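Local coordinates for protein enterochelin esterase (Salmonella enterica subsp. enterica serovar Typhimurium, PDB 3MGA) that probably hydrolyses the ester bonds of ferric enterobactin, releasing the iron carried by this siderophore inside the bacterium, at residues F36-P41 with A133-S138; C96-E101 with E122-L127. All coordinates share one frame; numbering follows the deposited sequence.

Overall arrangement
Both contacts belong to the N-terminal domain, an immunoglobulin-like (E-set) beta sandwich. Contact 1 sits beside the sheet holding strand 32-39, where a turn from the loop after helix 117-127 closes on that strand. Contact 2 lies on the outer face of the sheet holding strands 52-57 and 92-100, where helix 117-127 covers strand 92-100. Their centres are about 16 Å apart, and contact 2 is nested along the chain inside the loop closed by contact 1. Strand 92-100 joins them: Pro99 CB lies 3.4 Å from Trp38 CZ2, and Phe97 CE2 lies 3.5 Å from Asp134 CG. The esterase site is expected in the alpha/beta-hydrolase domain, and neither contact forms part of it.

Contact 1: residues F36-P41 with A133-S138; sequences FWWRDP and ADPLNS
Leu136 meets the backbone and CB of Trp37, and this is the main touch between strand 32-39 and the turn at 134-137. From its CA the leucine side chain is directed at the strand. CB and CG stay farther back, and the two methyls at the tip do the touching. CD1 of Leu136 lies 3.9 Å from Trp37 O. Leu136 CD2 comes to 3.7 Å from the same Trp37 O and also rests 4.1 Å from Trp37 CB. Trp37 has CG beside its backbone N (chi1 -51°), which leads the indole away from the leucine. Next to this pair, Pro135 CD reaches the edge of the Trp38 ring, 4.4 Å from Trp38 CD1 and near the ring plane.

The turn has its own bonds. Asn137 N donates to Asp134 O in a type I turn. Leu136 N donates to Asp134 OD1 at 3.0 Å, with an N-H...O angle of 162°, making an Asx turn. The N-H comes from above the carboxylate plane, 49° out of it. Asp134 OD2 is hydrogen-bonded to Tyr95 OH, so each carboxylate oxygen has a partner.

The turn thus packs beside strand 32-39 of the immunoglobulin-like (E-set) sandwich. Trp37 touches Trp16 of helix 13-17. From the other sheet, Pro99 of strand 92-100 meets Trp38, and Ser150 of strand 148-153 meets Asn137.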
loop_
_atom_site.group_PDB
_atom_site.type_symbol
_atom_site.label_atom_id
_atom_site.label_comp_id
_atom_site.label_asym_id
_atom_site.label_seq_id
_atom_site.Cartn_x
_atom_site.Cartn_y
_atom_site.Cartn_z
ATOM N N PHE A 36 -6.712 1.298 -22.552
ATOM C CA PHE A 36 -7.722 1.822 -21.649
ATOM C C PHE A 36 -8.797 2.527 -22.452
ATOM O O PHE A 36 -8.504 3.147 -23.478
ATOM C CB PHE A 36 -7.088 2.807 -20.673
ATOM C CG PHE A 36 -6.139 2.170 -19.701
ATOM C CD1 PHE A 36 -6.509 1.979 -18.375
ATOM C CD2 PHE A 36 -4.893 1.748 -20.108
ATOM C CE1 PHE A 36 -5.632 1.393 -17.470
ATOM C CE2 PHE A 36 -4.017 1.154 -19.213
ATOM C CZ PHE A 36 -4.387 0.976 -17.892
ATOM N N TRP A 37 -10.040 2.423 -21.993
ATOM C CA TRP A 37 -11.160 3.066 -22.659
ATOM C C TRP A 37 -11.993 3.883 -21.672
ATOM O O TRP A 37 -12.234 3.458 -20.541
ATOM C CB TRP A 37 -12.088 2.035 -23.296
ATOM C CG TRP A 37 -11.437 1.025 -24.181
ATOM C CD1 TRP A 37 -11.099 -0.254 -23.845
ATOM C CD2 TRP A 37 -11.061 1.193 -25.550
ATOM N NE1 TRP A 37 -10.532 -0.893 -24.919
ATOM C CE2 TRP A 37 -10.497 -0.028 -25.980
ATOM C CE3 TRP A 37 -11.145 2.258 -26.459
ATOM C CZ2 TRP A 37 -10.016 -0.215 -27.281
ATOM C CZ3 TRP A 37 -10.668 2.070 -27.753
ATOM C CH2 TRP A 37 -10.111 0.843 -28.149
ATOM N N TRP A 38 -12.413 5.061 -22.116
ATOM C CA TRP A 38 -13.280 5.936 -21.338
ATOM C C TRP A 38 -14.307 6.487 -22.308
ATOM O O TRP A 38 -13.950 6.995 -23.372
ATOM C CB TRP A 38 -12.515 7.073 -20.649
ATOM C CG TRP A 38 -13.425 7.983 -19.840
ATOM C CD1 TRP A 38 -13.998 7.705 -18.627
ATOM C CD2 TRP A 38 -13.852 9.311 -20.188
ATOM N NE1 TRP A 38 -14.762 8.776 -18.205
ATOM C CE2 TRP A 38 -14.687 9.772 -19.143
ATOM C CE3 TRP A 38 -13.613 10.152 -21.283
ATOM C CZ2 TRP A 38 -15.277 11.035 -19.160
ATOM C CZ3 TRP A 38 -14.205 11.409 -21.300
ATOM C CH2 TRP A 38 -15.028 11.837 -20.245
ATOM N N ARG A 39 -15.578 6.351 -21.946
ATOM C CA ARG A 39 -16.681 6.827 -22.766
ATOM C C ARG A 39 -17.090 8.211 -22.283
ATOM O O ARG A 39 -17.494 8.378 -21.132
ATOM C CB ARG A 39 -17.872 5.873 -22.662
ATOM C CG ARG A 39 -19.039 6.235 -23.573
ATOM C CD ARG A 39 -20.164 5.219 -23.463
ATOM N NE ARG A 39 -21.186 5.420 -24.487
ATOM C CZ ARG A 39 -22.287 4.679 -24.613
ATOM N NH1 ARG A 39 -22.536 3.675 -23.773
ATOM N NH2 ARG A 39 -23.147 4.944 -25.586
ATOM N N ASP A 40 -16.979 9.203 -23.160
ATOM C CA ASP A 40 -17.347 10.567 -22.812
ATOM C C ASP A 40 -18.869 10.641 -22.743
ATOM O O ASP A 40 -19.544 10.330 -23.721
ATOM C CB ASP A 40 -16.792 11.550 -23.850
ATOM C CG ASP A 40 -16.942 13.004 -23.429
ATOM O OD1 ASP A 40 -17.893 13.334 -22.690
ATOM O OD2 ASP A 40 -16.107 13.827 -23.855
ATOM N N PRO A 41 -19.420 11.029 -21.578
ATOM C CA PRO A 41 -20.874 11.105 -21.481
ATOM C C PRO A 41 -21.482 12.320 -22.183
ATOM O O PRO A 41 -22.693 12.345 -22.391
ATOM C CB PRO A 41 -21.141 11.180 -19.965
ATOM C CG PRO A 41 -19.825 11.194 -19.290
ATOM C CD PRO A 41 -18.760 11.396 -20.313
ATOM N N ALA A 133 -12.876 6.567 -10.678
ATOM C CA ALA A 133 -12.591 5.171 -10.954
ATOM C C ALA A 133 -12.977 4.909 -12.401
ATOM O O ALA A 133 -13.450 5.802 -13.089
ATOM C CB ALA A 133 -13.386 4.278 -10.041
ATOM N N ASP A 134 -12.769 3.682 -12.861
ATOM C CA ASP A 134 -13.113 3.303 -14.226
ATOM C C ASP A 134 -14.546 2.758 -14.199
ATOM O O ASP A 134 -14.793 1.718 -13.608
ATOM C CB ASP A 134 -12.109 2.265 -14.730
ATOM C CG ASP A 134 -12.330 1.870 -16.184
ATOM O OD1 ASP A 134 -13.372 2.208 -16.764
ATOM O OD2 ASP A 134 -11.449 1.196 -16.743
ATOM N N PRO A 135 -15.499 3.460 -14.845
ATOM C CA PRO A 135 -16.904 3.011 -14.821
ATOM C C PRO A 135 -17.161 1.659 -15.514
ATOM O O PRO A 135 -18.235 1.081 -15.363
ATOM C CB PRO A 135 -17.650 4.146 -15.528
ATOM C CG PRO A 135 -16.642 4.800 -16.384
ATOM C CD PRO A 135 -15.316 4.643 -15.708
ATOM N N LEU A 136 -16.180 1.168 -16.260
ATOM C CA LEU A 136 -16.294 -0.115 -16.933
ATOM C C LEU A 136 -15.828 -1.249 -16.006
ATOM O O LEU A 136 -16.187 -2.405 -16.208
ATOM C CB LEU A 136 -15.425 -0.127 -18.197
ATOM C CG LEU A 136 -15.667 0.892 -19.320
ATOM C CD1 LEU A 136 -15.589 2.327 -18.841
ATOM C CD2 LEU A 136 -14.643 0.666 -20.422
ATOM N N ASN A 137 -15.040 -0.901 -14.986
ATOM C CA ASN A 137 -14.451 -1.876 -14.059
ATOM C C ASN A 137 -15.069 -1.844 -12.658
ATOM O O ASN A 137 -14.859 -0.897 -11.893
ATOM C CB ASN A 137 -12.940 -1.608 -13.975
ATOM C CG ASN A 137 -12.196 -2.622 -13.124
ATOM O OD1 ASN A 137 -12.762 -3.620 -12.674
ATOM N ND2 ASN A 137 -10.908 -2.370 -12.908
ATOM N N SER A 138 -15.793 -2.911 -12.319
ATOM C CA SER A 138 -16.466 -3.032 -11.017
ATOM C C SER A 138 -15.520 -3.285 -9.835
ATOM O O SER A 138 -15.959 -3.331 -8.686
ATOM C CB SER A 138 -17.495 -4.167 -11.072
ATOM O OG SER A 138 -16.861 -5.406 -11.352
#

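Contact 2: residues C96-E101 with E122-L127; sequences CFIPTE and EGWRQL
Thr100 OG1 is hydrogen-bonded to the backbone N of Arg102 and more weakly to Gln130 OE1, while Thr100 CG2 faces Leu127 CD2 across the contact at 4.4 Å. The contact is helix-on-sheet packing in the N-terminal immunoglobulin-like (E-set) beta sandwich. Helix 117-127 covers one face of strand 92-100. On the other face, Phe97 and Pro99 pack towards strand 32-39 of the opposing sheet. The axes of strand 96-100 and helix 122-127 approach to 10.9 Å and run 76° apart, so the helix passes across the strand.

Ile98 gives the largest share of the packing, followed by Leu127, and it points toward the helix. Of the two helix residues that Ile98 touches, its CG2 meets only Leu127: Ile98 CG2 lies 3.6 Å from Leu127 O and 4.0 Å from Leu127 CB. CG1 stands beside the backbone N, and CD1 then extends fully (chi2 -180°) towards Trp124. There Ile98 CD1 lies between the tryptophan edge and Leu127 CB, which is 4.0 Å from it. Leu127 also points at the strand, and its side chain lies nearly at a right angle to that of Ile98. Leu127 N donates to Trp124 O, a three-residue step that links the two helix residues meeting Ile98.

The Trp124 ring also meets Tyr56 and Phe106 edge-to-face. The four touching residues are all buried. Glu122 and Arg125 lie on the exposed side of the helix, where Arg125 NH1 and Glu122 OE2 form a salt bridge at 3.6 Å.

Ile98 CD1 meets the tryptophan at its edge, near the ring plane, 3.7 Å from Trp124 CZ3 and 4.0 Å from Trp124 CE3.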
loop_
_atom_site.group_PDB
_atom_site.type_symbol
_atom_site.label_atom_id
_atom_site.label_comp_id
_atom_site.label_asym_id
_atom_site.label_seq_id
_atom_site.Cartn_x
_atom_site.Cartn_y
_atom_site.Cartn_z
ATOM N N CYS A 96 -6.777 5.516 -12.191
ATOM C CA CYS A 96 -7.979 6.324 -12.190
ATOM C C CYS A 96 -7.864 7.267 -13.369
ATOM O O CYS A 96 -6.765 7.474 -13.878
ATOM C CB CYS A 96 -8.130 7.093 -10.861
ATOM S SG CYS A 96 -6.763 8.224 -10.431
ATOM N N PHE A 97 -8.987 7.792 -13.846
ATOM C CA PHE A 97 -8.939 8.742 -14.949
ATOM C C PHE A 97 -9.313 10.112 -14.412
ATOM O O PHE A 97 -9.974 10.219 -13.381
ATOM C CB PHE A 97 -9.892 8.374 -16.097
ATOM C CG PHE A 97 -9.806 6.939 -16.540
ATOM C CD1 PHE A 97 -8.579 6.336 -16.781
ATOM C CD2 PHE A 97 -10.967 6.220 -16.814
ATOM C CE1 PHE A 97 -8.509 5.011 -17.212
ATOM C CE2 PHE A 97 -10.906 4.907 -17.259
ATOM C CZ PHE A 97 -9.674 4.301 -17.458
ATOM N N ILE A 98 -8.887 11.157 -15.117
ATOM C CA ILE A 98 -9.198 12.521 -14.731
ATOM C C ILE A 98 -9.701 13.291 -15.956
ATOM O O ILE A 98 -8.946 14.048 -16.584
ATOM C CB ILE A 98 -7.981 13.244 -14.141
ATOM C CG1 ILE A 98 -7.324 12.396 -13.050
ATOM C CG2 ILE A 98 -8.392 14.618 -13.607
ATOM C CD1 ILE A 98 -6.123 13.043 -12.424
ATOM N N PRO A 99 -10.983 13.088 -16.311
ATOM C CA PRO A 99 -11.559 13.792 -17.448
ATOM C C PRO A 99 -11.879 15.224 -17.045
ATOM O O PRO A 99 -12.684 15.436 -16.140
ATOM C CB PRO A 99 -12.828 12.995 -17.754
ATOM C CG PRO A 99 -13.190 12.336 -16.485
ATOM C CD PRO A 99 -11.945 12.174 -15.671
ATOM N N THR A 100 -11.240 16.192 -17.703
ATOM C CA THR A 100 -11.433 17.603 -17.380
ATOM C C THR A 100 -11.476 18.511 -18.601
ATOM O O THR A 100 -11.055 18.128 -19.691
ATOM C CB THR A 100 -10.292 18.124 -16.478
ATOM O OG1 THR A 100 -10.459 19.534 -16.261
ATOM C CG2 THR A 100 -8.933 17.879 -17.134
ATOM N N GLU A 101 -11.994 19.719 -18.387
ATOM C CA GLU A 101 -12.074 20.744 -19.421
ATOM C C GLU A 101 -10.846 21.633 -19.322
ATOM O O GLU A 101 -10.589 22.446 -20.205
ATOM C CB GLU A 101 -13.313 21.622 -19.224
ATOM C CG GLU A 101 -14.649 20.897 -19.264
ATOM C CD GLU A 101 -15.823 21.834 -19.022
ATOM O OE1 GLU A 101 -15.591 23.041 -18.790
ATOM O OE2 GLU A 101 -16.980 21.367 -19.062
ATOM N N GLU A 122 2.825 18.740 -7.816
ATOM C CA GLU A 122 2.101 19.997 -7.737
ATOM C C GLU A 122 0.982 19.973 -8.772
ATOM O O GLU A 122 -0.181 20.154 -8.437
ATOM C CB GLU A 122 3.048 21.180 -7.980
ATOM C CG GLU A 122 2.415 22.566 -7.844
ATOM C CD GLU A 122 1.933 22.886 -6.429
ATOM O OE1 GLU A 122 1.598 24.064 -6.174
ATOM O OE2 GLU A 122 1.898 21.976 -5.570
ATOM N N GLY A 123 1.337 19.715 -10.025
ATOM C CA GLY A 123 0.353 19.646 -11.103
ATOM C C GLY A 123 -0.763 18.655 -10.804
ATOM O O GLY A 123 -1.941 18.951 -11.027
ATOM N N TRP A 124 -0.394 17.481 -10.290
ATOM C CA TRP A 124 -1.380 16.449 -9.954
ATOM C C TRP A 124 -2.263 16.804 -8.768
ATOM O O TRP A 124 -3.404 16.353 -8.706
ATOM C CB TRP A 124 -0.722 15.084 -9.702
ATOM C CG TRP A 124 -0.148 14.470 -10.929
ATOM C CD1 TRP A 124 1.166 14.260 -11.202
ATOM C CD2 TRP A 124 -0.876 14.029 -12.078
ATOM N NE1 TRP A 124 1.306 13.683 -12.444
ATOM C CE2 TRP A 124 0.065 13.533 -13.002
ATOM C CE3 TRP A 124 -2.233 13.993 -12.410
ATOM C CZ2 TRP A 124 -0.307 13.007 -14.239
ATOM C CZ3 TRP A 124 -2.603 13.472 -13.637
ATOM C CH2 TRP A 124 -1.640 12.989 -14.540
ATOM N N ARG A 125 -1.746 17.589 -7.824
ATOM C CA ARG A 125 -2.546 17.991 -6.665
ATOM C C ARG A 125 -3.769 18.812 -7.088
ATOM O O ARG A 125 -4.773 18.852 -6.367
ATOM C CB ARG A 125 -1.720 18.782 -5.637
ATOM C CG ARG A 125 -0.668 17.969 -4.889
ATOM C CD ARG A 125 -0.042 18.794 -3.762
ATOM N NE ARG A 125 0.966 18.045 -3.005
ATOM C CZ ARG A 125 2.278 18.052 -3.253
ATOM N NH1 ARG A 125 2.787 18.778 -4.246
ATOM N NH2 ARG A 125 3.093 17.326 -2.495
ATOM N N GLN A 126 -3.676 19.473 -8.243
ATOM C CA GLN A 126 -4.791 20.273 -8.767
ATOM C C GLN A 126 -5.792 19.463 -9.602
ATOM O O GLN A 126 -6.930 19.888 -9.780
ATOM C CB GLN A 126 -4.285 21.498 -9.557
ATOM C CG GLN A 126 -3.941 22.739 -8.696
ATOM C CD GLN A 126 -2.872 22.499 -7.636
ATOM O OE1 GLN A 126 -2.153 21.504 -7.671
ATOM N NE2 GLN A 126 -2.760 23.427 -6.692
ATOM N N LEU A 127 -5.385 18.295 -10.090
ATOM C CA LEU A 127 -6.277 17.461 -10.908
ATOM C C LEU A 127 -6.894 16.264 -10.164
ATOM O O LEU A 127 -8.097 16.036 -10.270
ATOM C CB LEU A 127 -5.541 16.979 -12.159
ATOM C CG LEU A 127 -5.113 18.077 -13.132
ATOM C CD1 LEU A 127 -4.257 17.512 -14.249
ATOM C CD2 LEU A 127 -6.335 18.791 -13.695
#